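Luciferase-like monooxygenase (Streptomyces bottropensis, PDB 7BIP) probably acts as a luciferase-like monooxygenase in the biosynthesis of the polyketide rishirilide, possibly by oxygenating the third ring of a tricyclic intermediate. Local coordinates at residues His84-Ala89 and His153-Val158; Gly4-Pro9 and Ser322-Ser327; Ser182-Ala187 and Leu209-Asp214; His48-Tyr53 and Arg109-Asp114. All blocks are in the same frame, centred on the assembly; numbering follows the deposited sequence.

Contact 1. Residues His84-Ala89 and His153-Val158; sequences HPLKLA and HRFGPV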
loop_
_atom_site.group_PDB
_atom_site.type_symbol
_atom_site.label_atom_id
_atom_site.label_comp_id
_atom_site.label_asym_id
_atom_site.label_seq_id
_atom_site.Cartn_x
_atom_site.Cartn_y
_atom_site.Cartn_z
ATOM N N HIS A 84 11.344 6.265 4.040
ATOM C CA HIS A 84 12.307 6.838 3.120
ATOM C C HIS A 84 11.565 7.604 2.034
ATOM O O HIS A 84 10.576 7.096 1.493
ATOM C CB HIS A 84 13.135 5.723 2.485
ATOM C CG HIS A 84 14.368 6.198 1.788
ATOM N ND1 HIS A 84 14.331 6.969 0.647
ATOM C CD2 HIS A 84 15.678 5.981 2.058
ATOM C CE1 HIS A 84 15.566 7.232 0.259
ATOM N NE2 HIS A 84 16.401 6.632 1.087
ATOM N N PRO A 85 11.999 8.817 1.680
ATOM C CA PRO A 85 11.231 9.596 0.688
ATOM C C PRO A 85 11.091 8.912 -0.660
ATOM O O PRO A 85 10.093 9.148 -1.350
ATOM C CB PRO A 85 12.021 10.908 0.563
ATOM C CG PRO A 85 13.346 10.632 1.177
ATOM C CD PRO A 85 13.141 9.576 2.216
ATOM N N LEU A 86 12.060 8.087 -1.074
ATOM C CA LEU A 86 11.901 7.361 -2.332
ATOM C C LEU A 86 10.680 6.454 -2.276
ATOM O O LEU A 86 9.908 6.364 -3.238
ATOM C CB LEU A 86 13.150 6.529 -2.628
ATOM C CG LEU A 86 14.422 7.287 -3.009
ATOM C CD1 LEU A 86 15.604 6.316 -3.032
ATOM C CD2 LEU A 86 14.263 7.985 -4.353
ATOM N N LYS A 87 10.513 5.754 -1.161
ATOM C CA LYS A 87 9.389 4.839 -1.001
ATOM C C LYS A 87 8.077 5.593 -0.868
ATOM O O LYS A 87 7.064 5.201 -1.461
ATOM C CB LYS A 87 9.620 3.987 0.237
ATOM C CG LYS A 87 10.817 3.103 0.124
ATOM C CD LYS A 87 10.547 2.020 -0.856
ATOM C CE LYS A 87 9.463 1.122 -0.311
ATOM N NZ LYS A 87 9.821 0.595 1.035
ATOM N N LEU A 88 8.076 6.653 -0.059
ATOM C CA LEU A 88 6.867 7.436 0.137
ATOM C C LEU A 88 6.419 8.074 -1.170
ATOM O O LEU A 88 5.241 7.998 -1.541
ATOM C CB LEU A 88 7.111 8.499 1.205
ATOM C CG LEU A 88 5.897 9.260 1.725
ATOM C CD1 LEU A 88 4.776 8.305 2.143
ATOM C CD2 LEU A 88 6.379 10.082 2.905
ATOM N N ALA A 89 7.349 8.707 -1.891
ATOM C CA ALA A 89 6.982 9.301 -3.173
ATOM C C ALA A 89 6.460 8.243 -4.135
ATOM O O ALA A 89 5.458 8.464 -4.828
ATOM C CB ALA A 89 8.177 10.029 -3.786
ATOM N N HIS A 153 18.962 11.495 3.958
ATOM C CA HIS A 153 19.099 10.621 2.800
ATOM C C HIS A 153 19.780 11.380 1.677
ATOM O O HIS A 153 19.515 12.567 1.482
ATOM C CB HIS A 153 17.731 10.109 2.334
ATOM C CG HIS A 153 16.934 9.468 3.424
ATOM N ND1 HIS A 153 15.895 10.107 4.069
ATOM C CD2 HIS A 153 17.053 8.253 4.011
ATOM C CE1 HIS A 153 15.398 9.305 4.995
ATOM N NE2 HIS A 153 16.079 8.174 4.976
ATOM N N ARG A 154 20.673 10.701 0.953
ATOM C CA ARG A 154 21.357 11.290 -0.190
ATOM C C ARG A 154 21.201 10.373 -1.393
ATOM O O ARG A 154 21.510 9.179 -1.312
ATOM C CB ARG A 154 22.836 11.520 0.100
ATOM C CG ARG A 154 23.065 12.458 1.272
ATOM C CD ARG A 154 24.550 12.705 1.487
ATOM N NE ARG A 154 25.115 11.709 2.394
ATOM C CZ ARG A 154 26.276 11.098 2.203
ATOM N NH1 ARG A 154 27.009 11.381 1.137
ATOM N NH2 ARG A 154 26.702 10.205 3.082
ATOM N N PHE A 155 20.729 10.925 -2.504
ATOM C CA PHE A 155 20.517 10.089 -3.677
ATOM C C PHE A 155 20.432 10.988 -4.897
ATOM O O PHE A 155 20.213 12.197 -4.785
ATOM C CB PHE A 155 19.247 9.232 -3.539
ATOM C CG PHE A 155 18.001 10.014 -3.176
ATOM C CD1 PHE A 155 17.307 10.744 -4.130
ATOM C CD2 PHE A 155 17.506 9.983 -1.876
ATOM C CE1 PHE A 155 16.156 11.458 -3.783
ATOM C CE2 PHE A 155 16.372 10.685 -1.525
ATOM C CZ PHE A 155 15.693 11.430 -2.485
ATOM N N GLY A 156 20.605 10.385 -6.065
ATOM C CA GLY A 156 20.415 11.101 -7.300
ATOM C C GLY A 156 21.710 11.345 -8.043
ATOM O O GLY A 156 22.803 11.197 -7.486
ATOM N N PRO A 157 21.613 11.753 -9.322
ATOM C CA PRO A 157 20.344 12.041 -10.006
ATOM C C PRO A 157 19.484 10.808 -10.296
ATOM O O PRO A 157 19.981 9.811 -10.835
ATOM C CB PRO A 157 20.788 12.703 -11.315
ATOM C CG PRO A 157 22.197 12.242 -11.529
ATOM C CD PRO A 157 22.785 12.072 -10.160
ATOM N N VAL A 158 18.202 10.885 -9.912
ATOM C CA VAL A 158 17.229 9.829 -10.164
ATOM C C VAL A 158 15.929 10.489 -10.602
ATOM O O VAL A 158 15.683 11.664 -10.332
ATOM C CB VAL A 158 16.967 8.929 -8.933
ATOM C CG1 VAL A 158 18.179 8.048 -8.641
ATOM C CG2 VAL A 158 16.555 9.782 -7.723
#
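His84 and His153 meet ring to ring. His84 CD2 lies 3.3 Å from His153 CD2, and each ring sits over one face of the other, offset toward the rim. The planes are 46° apart, so the pair is oblique. Pro85 crosses His153 obliquely: its CD comes 3.4 Å from His153 ND1. Further along, Leu86 and Phe155 reach toward each other. Leu86 CD2 stands over the middle of the Phe155 ring, 4.0 Å from the centroid, in a CH-pi contact. Pro85 CG touches the edge of that ring, and CE1 of His84 approaches it obliquely. The rings of His84, His153 and Phe155 form an aromatic cluster at the start of helix 85-98.

His84 is the N-cap of this helix. Its CG is anti to the backbone N (chi1 -166°), which brings ND1 back to accept from Leu86 N at 3.1 Å. That N-H lies in the ring plane, so the capping bond fixes the turn of the imidazole. Phe155 takes the crowded chi1 position (52°) and meets Trp148 of the neighbouring strand of the hairpin. Leu140 of helix 126-142 touches both Leu86 and Phe155. Phe119 of the second subunit meets the His84 ring edge-to-face.

With the ND1 lone pair of His84 used by the capping bond, the ring's proton would probably sit on NE2. His84 NE2 and His153 NE2 are 4.2 Å apart, a closeness that would probably disfavour charging both rings.

Contact 2. Residues Gly4-Pro9 and Ser322-Ser327; sequences GINLFP and SLQVIS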
loop_
_atom_site.group_PDB
_atom_site.type_symbol
_atom_site.label_atom_id
_atom_site.label_comp_id
_atom_site.label_asym_id
_atom_site.label_seq_id
_atom_site.Cartn_x
_atom_site.Cartn_y
_atom_site.Cartn_z
ATOM N N GLY A 4 -15.888 15.111 4.430
ATOM C CA GLY A 4 -15.568 13.729 4.149
ATOM C C GLY A 4 -15.595 12.912 5.419
ATOM O O GLY A 4 -16.032 13.402 6.469
ATOM N N ILE A 5 -15.154 11.661 5.354
ATOM C CA ILE A 5 -15.130 10.833 6.552
ATOM C C ILE A 5 -13.694 10.442 6.847
ATOM O O ILE A 5 -12.864 10.295 5.944
ATOM C CB ILE A 5 -16.007 9.571 6.440
ATOM C CG1 ILE A 5 -15.505 8.678 5.298
ATOM C CG2 ILE A 5 -17.492 9.963 6.275
ATOM C CD1 ILE A 5 -16.010 7.229 5.382
ATOM N N ASN A 6 -13.406 10.297 8.135
ATOM C CA ASN A 6 -12.118 9.841 8.623
ATOM C C ASN A 6 -12.330 8.482 9.268
ATOM O O ASN A 6 -13.324 8.269 9.975
ATOM C CB ASN A 6 -11.539 10.841 9.630
ATOM C CG ASN A 6 -10.048 10.664 9.854
ATOM O OD1 ASN A 6 -9.462 9.656 9.467
ATOM N ND2 ASN A 6 -9.428 11.651 10.503
ATOM N N LEU A 7 -11.424 7.557 8.991
ATOM C CA LEU A 7 -11.524 6.179 9.471
ATOM C C LEU A 7 -10.300 5.897 10.342
ATOM O O LEU A 7 -9.376 5.180 9.959
ATOM C CB LEU A 7 -11.645 5.189 8.294
ATOM C CG LEU A 7 -12.956 5.332 7.515
ATOM C CD1 LEU A 7 -12.958 4.509 6.218
ATOM C CD2 LEU A 7 -14.182 4.989 8.400
ATOM N N PHE A 8 -10.303 6.494 11.524
ATOM C CA PHE A 8 -9.213 6.366 12.480
ATOM C C PHE A 8 -9.547 5.195 13.388
ATOM O O PHE A 8 -10.492 5.290 14.177
ATOM C CB PHE A 8 -9.096 7.658 13.283
ATOM C CG PHE A 8 -7.860 7.776 14.144
ATOM C CD1 PHE A 8 -7.082 8.923 14.085
ATOM C CD2 PHE A 8 -7.508 6.790 15.049
ATOM C CE1 PHE A 8 -5.956 9.064 14.878
ATOM C CE2 PHE A 8 -6.384 6.932 15.849
ATOM C CZ PHE A 8 -5.613 8.071 15.759
ATOM N N PRO A 9 -8.802 4.083 13.341
ATOM C CA PRO A 9 -9.130 2.944 14.214
ATOM C C PRO A 9 -8.636 3.167 15.641
ATOM O O PRO A 9 -7.474 3.502 15.869
ATOM C CB PRO A 9 -8.401 1.769 13.551
ATOM C CG PRO A 9 -7.246 2.397 12.865
ATOM C CD PRO A 9 -7.688 3.783 12.427
ATOM N N SER A 322 -13.222 16.453 8.135
ATOM C CA SER A 322 -13.294 14.995 8.098
ATOM C C SER A 322 -14.069 14.529 9.320
ATOM O O SER A 322 -13.681 14.828 10.457
ATOM C CB SER A 322 -11.907 14.344 8.078
ATOM O OG SER A 322 -11.123 14.826 7.007
ATOM N N LEU A 323 -15.155 13.796 9.084
ATOM C CA LEU A 323 -16.009 13.295 10.159
ATOM C C LEU A 323 -15.495 11.927 10.593
ATOM O O LEU A 323 -15.562 10.963 9.831
ATOM C CB LEU A 323 -17.456 13.216 9.679
ATOM C CG LEU A 323 -18.004 14.502 9.053
ATOM C CD1 LEU A 323 -19.228 14.175 8.213
ATOM C CD2 LEU A 323 -18.338 15.536 10.141
ATOM N N GLN A 324 -14.970 11.847 11.811
ATOM C CA GLN A 324 -14.423 10.593 12.319
ATOM C C GLN A 324 -15.569 9.732 12.855
ATOM O O GLN A 324 -16.127 10.032 13.919
ATOM C CB GLN A 324 -13.380 10.889 13.394
ATOM C CG GLN A 324 -12.939 9.658 14.147
ATOM C CD GLN A 324 -12.443 8.600 13.202
ATOM O OE1 GLN A 324 -11.692 8.893 12.275
ATOM N NE2 GLN A 324 -12.871 7.368 13.413
ATOM N N VAL A 325 -15.921 8.651 12.146
ATOM C CA VAL A 325 -17.200 7.968 12.368
ATOM C C VAL A 325 -17.056 6.577 12.974
ATOM O O VAL A 325 -18.080 5.927 13.217
ATOM C CB VAL A 325 -18.034 7.884 11.072
ATOM C CG1 VAL A 325 -18.478 9.281 10.605
ATOM C CG2 VAL A 325 -17.258 7.181 9.964
ATOM N N ILE A 326 -15.844 6.106 13.255
ATOM C CA ILE A 326 -15.674 4.787 13.856
ATOM C C ILE A 326 -14.947 4.918 15.185
ATOM O O ILE A 326 -14.216 5.884 15.425
ATOM C CB ILE A 326 -14.926 3.815 12.915
ATOM C CG1 ILE A 326 -13.516 4.332 12.630
ATOM C CG2 ILE A 326 -15.710 3.632 11.625
ATOM C CD1 ILE A 326 -12.640 3.372 11.878
ATOM N N SER A 327 -15.168 3.941 16.062
ATOM C CA SER A 327 -14.469 3.918 17.346
ATOM C C SER A 327 -14.772 2.655 18.135
ATOM O O SER A 327 -15.934 2.362 18.434
ATOM C CB SER A 327 -14.820 5.136 18.205
ATOM O OG SER A 327 -14.058 5.115 19.407
HETATM O O HOH W 1 -12.131 6.548 16.899
#
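The amide of Gln324 is the flat group at the centre of this contact. At its edge, OE1 accepts from Phe8 N at 2.9 Å, in the carbonyl plane and on a lone pair. NE2 of Gln324 donates to Ile326 O at 2.8 Å, with that oxygen close to the amide plane. The two bonds, one at each end of the amide, fix its rotation. The side chain gets there by a bend: CG is anti to the backbone N (chi1 170°), and chi2 of 55° folds the end back toward residues 6-8. OE1 also packs closely on CB of Phe8. The Phe8 ring meets OE1 obliquely.

Before this point the backbones pair as parallel strands. Leu323 N donates to Gly4 O and Asn6 N donates to Leu323 O, each at 2.8 Å and nearly straight. The next bond, from Val325 N to Asn6 O, is weak at 3.4 Å. Here the strands part, and the Gln324 amide takes over the link. A water donates to Ile326 O at 2.6 Å and weakly to Phe8 O. Leu7 CD2 packs on Ile326 CG2 at 3.8 Å.

Strands 2-6 and 320-324 are the first and last of the parallel sheet, so their pairing closes the TIM barrel of the luciferase-like family. Ile5 and Leu323 point to the helices: Met339 and Phe342 of helix 332-345 cover them, and Ala32 of helix 18-35 meets Ile5. On the other face lie Asn6, Ser322 and Gln324. Ser322 OG is bonded there to His39 and Lys41, and Gln324 touches Asn233 of strand 228-236.

Contact 3. Residues Ser182-Ala187 and Leu209-Asp214; sequences SAEAAA and LSLYRD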
loop_
_atom_site.group_PDB
_atom_site.type_symbol
_atom_site.label_atom_id
_atom_site.label_comp_id
_atom_site.label_asym_id
_atom_site.label_seq_id
_atom_site.Cartn_x
_atom_site.Cartn_y
_atom_site.Cartn_z
ATOM N N SER A 182 4.638 26.548 12.280
ATOM C CA SER A 182 4.636 25.536 11.230
ATOM C C SER A 182 3.543 25.804 10.206
ATOM O O SER A 182 3.678 25.415 9.040
ATOM C CB SER A 182 4.473 24.140 11.836
ATOM O OG SER A 182 3.439 24.117 12.802
ATOM N N ALA A 183 2.461 26.474 10.615
ATOM C CA ALA A 183 1.429 26.856 9.659
ATOM C C ALA A 183 1.914 27.975 8.751
ATOM O O ALA A 183 1.578 28.009 7.562
ATOM C CB ALA A 183 0.155 27.271 10.393
ATOM N N GLU A 184 2.703 28.903 9.294
ATOM C CA GLU A 184 3.307 29.939 8.467
ATOM C C GLU A 184 4.244 29.337 7.426
ATOM O O GLU A 184 4.245 29.752 6.261
ATOM C CB GLU A 184 4.057 30.930 9.355
ATOM C CG GLU A 184 4.079 32.350 8.824
ATOM C CD GLU A 184 4.295 33.381 9.919
ATOM O OE1 GLU A 184 5.059 34.345 9.687
ATOM O OE2 GLU A 184 3.701 33.228 11.007
ATOM N N ALA A 185 5.055 28.358 7.832
ATOM C CA ALA A 185 5.997 27.740 6.906
ATOM C C ALA A 185 5.269 26.992 5.795
ATOM O O ALA A 185 5.711 26.995 4.639
ATOM C CB ALA A 185 6.935 26.803 7.668
ATOM N N ALA A 186 4.142 26.361 6.122
ATOM C CA ALA A 186 3.362 25.663 5.105
ATOM C C ALA A 186 2.865 26.634 4.043
ATOM O O ALA A 186 2.980 26.375 2.839
ATOM C CB ALA A 186 2.188 24.936 5.763
ATOM N N ALA A 187 2.304 27.766 4.475
ATOM C CA ALA A 187 1.839 28.760 3.518
ATOM C C ALA A 187 2.993 29.287 2.677
ATOM O O ALA A 187 2.860 29.437 1.457
ATOM C CB ALA A 187 1.134 29.906 4.247
ATOM N N LEU A 209 -5.138 30.150 11.784
ATOM C CA LEU A 209 -5.699 30.364 10.453
ATOM C C LEU A 209 -5.361 31.755 9.936
ATOM O O LEU A 209 -5.065 31.930 8.747
ATOM C CB LEU A 209 -7.214 30.152 10.481
ATOM C CG LEU A 209 -7.639 28.677 10.511
ATOM C CD1 LEU A 209 -9.084 28.529 10.986
ATOM C CD2 LEU A 209 -7.469 28.060 9.142
ATOM N N SER A 210 -5.401 32.756 10.817
ATOM C CA SER A 210 -5.055 34.115 10.412
ATOM C C SER A 210 -3.596 34.202 9.983
ATOM O O SER A 210 -3.278 34.791 8.943
ATOM C CB SER A 210 -5.344 35.090 11.551
ATOM O OG SER A 210 -5.201 36.430 11.108
ATOM N N LEU A 211 -2.690 33.617 10.772
ATOM C CA LEU A 211 -1.283 33.585 10.381
ATOM C C LEU A 211 -1.090 32.839 9.068
ATOM O O LEU A 211 -0.284 33.251 8.224
ATOM C CB LEU A 211 -0.441 32.940 11.478
ATOM C CG LEU A 211 -0.471 33.595 12.856
ATOM C CD1 LEU A 211 0.332 32.765 13.839
ATOM C CD2 LEU A 211 0.054 35.020 12.788
ATOM N N TYR A 212 -1.814 31.731 8.881
ATOM C CA TYR A 212 -1.690 30.966 7.646
ATOM C C TYR A 212 -2.185 31.777 6.457
ATOM O O TYR A 212 -1.489 31.895 5.442
ATOM C CB TYR A 212 -2.459 29.645 7.767
ATOM C CG TYR A 212 -2.525 28.850 6.485
ATOM C CD1 TYR A 212 -1.410 28.155 6.021
ATOM C CD2 TYR A 212 -3.700 28.791 5.733
ATOM C CE1 TYR A 212 -1.467 27.425 4.852
ATOM C CE2 TYR A 212 -3.761 28.075 4.557
ATOM C CZ TYR A 212 -2.641 27.383 4.123
ATOM O OH TYR A 212 -2.689 26.665 2.954
ATOM N N ARG A 213 -3.385 32.354 6.569
ATOM C CA ARG A 213 -3.930 33.124 5.458
ATOM C C ARG A 213 -3.072 34.349 5.158
ATOM O O ARG A 213 -2.893 34.717 3.990
ATOM C CB ARG A 213 -5.377 33.518 5.761
ATOM C CG ARG A 213 -6.373 32.365 5.597
ATOM C CD ARG A 213 -7.692 32.597 6.336
ATOM N NE ARG A 213 -8.700 31.599 5.978
ATOM C CZ ARG A 213 -9.592 31.088 6.825
ATOM N NH1 ARG A 213 -9.608 31.477 8.096
ATOM N NH2 ARG A 213 -10.466 30.181 6.405
ATOM N N ASP A 214 -2.520 34.982 6.195
ATOM C CA ASP A 214 -1.638 36.128 5.985
ATOM C C ASP A 214 -0.369 35.719 5.249
ATOM O O ASP A 214 0.016 36.341 4.252
ATOM C CB ASP A 214 -1.287 36.772 7.324
ATOM C CG ASP A 214 -2.321 37.779 7.778
ATOM O OD1 ASP A 214 -2.127 38.377 8.856
ATOM O OD2 ASP A 214 -3.331 37.968 7.062
#
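Two consecutive helices on the outside of the barrel lie side by side here, packed through small residues and one tyrosine. The short segments run nearly parallel, at 24°, with their axes 8.1 Å apart at closest. Such a close fit depends on the alanines of 182-187. Ala183 CB faces Tyr212 CB. Ala187 CB lies 3.5 Å from Tyr212 O and 3.6 Å from Tyr212 CD1, tucked between the backbone and the ring.

Tyr212 has its CG anti to the backbone N (chi1 173°), so the ring leans along the first helix. Its edge meets the backbone: CD1 is 3.4 Å from Ala183 O, which lies in the ring plane. At the outer rim, Glu184 runs out extended beyond CG and crosses Leu211 obliquely. Its OE2 comes 4.2 Å from Leu211 CB, and OE1 has a long, weak ion pair with Arg188.

Strand 192-195 lies between the two helices in the chain. Tyr212 reaches the strand as well: its OH bonds to His191 O just before it, and the ring touches Val193. The side chain also packs on Ile228 at the start of strand 228-236.

Contact 4. Residues His48-Tyr53 and Arg109-Asp114; sequences HEYGGY and RAFLPD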
loop_
_atom_site.group_PDB
_atom_site.type_symbol
_atom_site.label_atom_id
_atom_site.label_comp_id
_atom_site.label_asym_id
_atom_site.label_seq_id
_atom_site.Cartn_x
_atom_site.Cartn_y
_atom_site.Cartn_z
ATOM N N HIS A 48 -0.257 0.284 18.908
ATOM C CA HIS A 48 -1.229 0.475 19.973
ATOM C C HIS A 48 -2.636 0.434 19.401
ATOM O O HIS A 48 -2.844 0.674 18.212
ATOM C CB HIS A 48 -1.001 1.811 20.686
ATOM C CG HIS A 48 0.328 1.909 21.366
ATOM N ND1 HIS A 48 0.605 1.261 22.550
ATOM C CD2 HIS A 48 1.457 2.576 21.027
ATOM C CE1 HIS A 48 1.850 1.523 22.912
ATOM N NE2 HIS A 48 2.387 2.320 22.006
ATOM N N GLU A 49 -3.609 0.141 20.267
ATOM C CA GLU A 49 -5.001 0.209 19.831
ATOM C C GLU A 49 -5.345 1.583 19.270
ATOM O O GLU A 49 -6.195 1.693 18.374
ATOM C CB GLU A 49 -5.931 -0.160 20.990
ATOM C CG GLU A 49 -5.854 -1.627 21.358
ATOM C CD GLU A 49 -5.973 -1.876 22.849
ATOM O OE1 GLU A 49 -6.932 -1.370 23.474
ATOM O OE2 GLU A 49 -5.094 -2.575 23.397
ATOM N N TYR A 50 -4.694 2.637 19.768
ATOM C CA TYR A 50 -4.818 3.968 19.187
ATOM C C TYR A 50 -4.139 4.038 17.819
ATOM O O TYR A 50 -2.934 4.303 17.724
ATOM C CB TYR A 50 -4.226 5.018 20.140
ATOM C CG TYR A 50 -4.381 6.455 19.691
ATOM C CD1 TYR A 50 -5.590 7.128 19.834
ATOM C CD2 TYR A 50 -3.310 7.141 19.125
ATOM C CE1 TYR A 50 -5.721 8.452 19.426
ATOM C CE2 TYR A 50 -3.431 8.457 18.716
ATOM C CZ TYR A 50 -4.635 9.107 18.870
ATOM O OH TYR A 50 -4.745 10.414 18.455
ATOM N N GLY A 51 -4.897 3.782 16.754
ATOM C CA GLY A 51 -4.414 3.942 15.398
ATOM C C GLY A 51 -3.700 2.745 14.807
ATOM O O GLY A 51 -3.462 2.730 13.591
ATOM N N GLY A 52 -3.359 1.738 15.616
ATOM C CA GLY A 52 -2.374 0.740 15.206
ATOM C C GLY A 52 -2.841 -0.249 14.155
ATOM O O GLY A 52 -1.995 -0.915 13.544
ATOM N N TYR A 53 -4.154 -0.383 13.941
ATOM C CA TYR A 53 -4.629 -1.145 12.786
ATOM C C TYR A 53 -4.254 -0.487 11.472
ATOM O O TYR A 53 -4.440 -1.105 10.419
ATOM C CB TYR A 53 -6.146 -1.323 12.807
ATOM C CG TYR A 53 -6.652 -2.446 13.681
ATOM C CD1 TYR A 53 -5.858 -2.985 14.698
ATOM C CD2 TYR A 53 -7.925 -2.966 13.511
ATOM C CE1 TYR A 53 -6.327 -4.008 15.508
ATOM C CE2 TYR A 53 -8.401 -3.998 14.321
ATOM C CZ TYR A 53 -7.601 -4.506 15.322
ATOM O OH TYR A 53 -8.070 -5.527 16.128
ATOM N N ARG A 109 3.507 15.088 11.847
ATOM C CA ARG A 109 4.570 14.797 12.797
ATOM C C ARG A 109 4.162 13.630 13.684
ATOM O O ARG A 109 2.990 13.478 14.040
ATOM C CB ARG A 109 4.884 16.016 13.669
ATOM C CG ARG A 109 5.177 17.292 12.904
ATOM C CD ARG A 109 6.634 17.387 12.493
ATOM N NE ARG A 109 7.570 17.054 13.565
ATOM C CZ ARG A 109 8.028 17.922 14.462
ATOM N NH1 ARG A 109 8.879 17.520 15.398
ATOM N NH2 ARG A 109 7.636 19.189 14.428
ATOM N N ALA A 110 5.134 12.801 14.035
ATOM C CA ALA A 110 4.841 11.741 14.979
ATOM C C ALA A 110 4.920 12.283 16.404
ATOM O O ALA A 110 5.591 13.279 16.684
ATOM C CB ALA A 110 5.815 10.577 14.798
ATOM N N PHE A 111 4.229 11.602 17.314
ATOM C CA PHE A 111 4.321 11.991 18.715
ATOM C C PHE A 111 4.266 10.836 19.706
ATOM O O PHE A 111 4.549 11.066 20.885
ATOM C CB PHE A 111 3.214 12.998 19.062
ATOM C CG PHE A 111 1.828 12.417 19.036
ATOM C CD1 PHE A 111 1.188 12.068 20.218
ATOM C CD2 PHE A 111 1.163 12.234 17.834
ATOM C CE1 PHE A 111 -0.090 11.536 20.197
ATOM C CE2 PHE A 111 -0.120 11.701 17.806
ATOM C CZ PHE A 111 -0.744 11.350 18.988
ATOM N N LEU A 112 3.924 9.621 19.292
ATOM C CA LEU A 112 3.881 8.504 20.229
ATOM C C LEU A 112 5.302 8.063 20.546
ATOM O O LEU A 112 6.052 7.726 19.625
ATOM C CB LEU A 112 3.080 7.345 19.656
ATOM C CG LEU A 112 1.588 7.599 19.408
ATOM C CD1 LEU A 112 0.907 6.349 18.853
ATOM C CD2 LEU A 112 0.912 8.065 20.682
ATOM N N PRO A 113 5.714 8.052 21.814
ATOM C CA PRO A 113 7.118 7.721 22.116
ATOM C C PRO A 113 7.527 6.326 21.672
ATOM O O PRO A 113 8.655 6.143 21.197
ATOM C CB PRO A 113 7.193 7.889 23.639
ATOM C CG PRO A 113 6.096 8.869 23.954
ATOM C CD PRO A 113 4.984 8.521 23.006
ATOM N N ASP A 114 6.636 5.336 21.784
ATOM C CA ASP A 114 6.998 3.986 21.363
ATOM C C ASP A 114 7.271 3.902 19.867
ATOM O O ASP A 114 8.057 3.052 19.431
ATOM C CB ASP A 114 5.902 2.994 21.746
ATOM C CG ASP A 114 5.796 2.801 23.244
ATOM O OD1 ASP A 114 4.819 2.173 23.697
ATOM O OD2 ASP A 114 6.688 3.288 23.967
#
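Neither segment is regular through most of its length. In 48-53 the chain turns back on itself, with a weak backbone bond from Gly52 N to His48 O at 2.9 Å. Gly51 has a positive phi, and at its backbone angles a CB would press on the preceding carbonyl O. A CB on Gly52 would clash with His48 O. Residues 109-112 are loop, ending at Leu112, the N-cap of helix 113-119. The backbones stay well apart, and the side chains bridge the gap.

His48 has CG anti to the carbonyl carbon (chi1 -63°) and points its ring at the first turn of that helix. Its NE2 donates to Asp114 OD1 at 3.0 Å, but the bond is weak, bent to 123° at the hydrogen. OD1 lies near the ring plane and is also 3.1 Å from His48 CE1. The carboxylate and ring planes are 28° apart. The nearby carboxylate would probably stabilise a positive charge on the imidazole.

Both segments follow strands of the TIM barrel, 39-42 and 103-107, so this contact joins two loops at the C-terminal end of the barrel, where enzymes of this fold carry their active sites. Tyr50 has CG anti to the backbone N, and its side chain crosses that of Phe111 at about a right angle. Tyr50 CE2 and Phe111 CZ are 4.0 Å apart. Leu112 CD1 sits at the edge of the Tyr50 ring, 4.3 Å from CD2. Ala257, Leu258 and Ala261 of helix 240-262 pack against Tyr50.

Contact 2 pairs the first and last strands of the barrel and encloses the other three along the chain. Contacts 1 and 4 interleave, with segments in the order 48-53, 84-89, 109-114, 153-158. Contact 3 follows both. Contacts 2 and 4 touch: Phe8 packs on Tyr50, and Pro9 O lies 2.7 Å from Gly51 N, a probable hydrogen bond. The chain just after strand 2-6 thus meets the loops at the C-terminal end of the barrel. Contact 3 lies among the outer helices, its centre about 26 Å from that of contact 2. Contact 1 is farthest from contact 2, about 31 Å between centres. It joins helix 85-98 to a two-stranded hairpin, beside the second subunit.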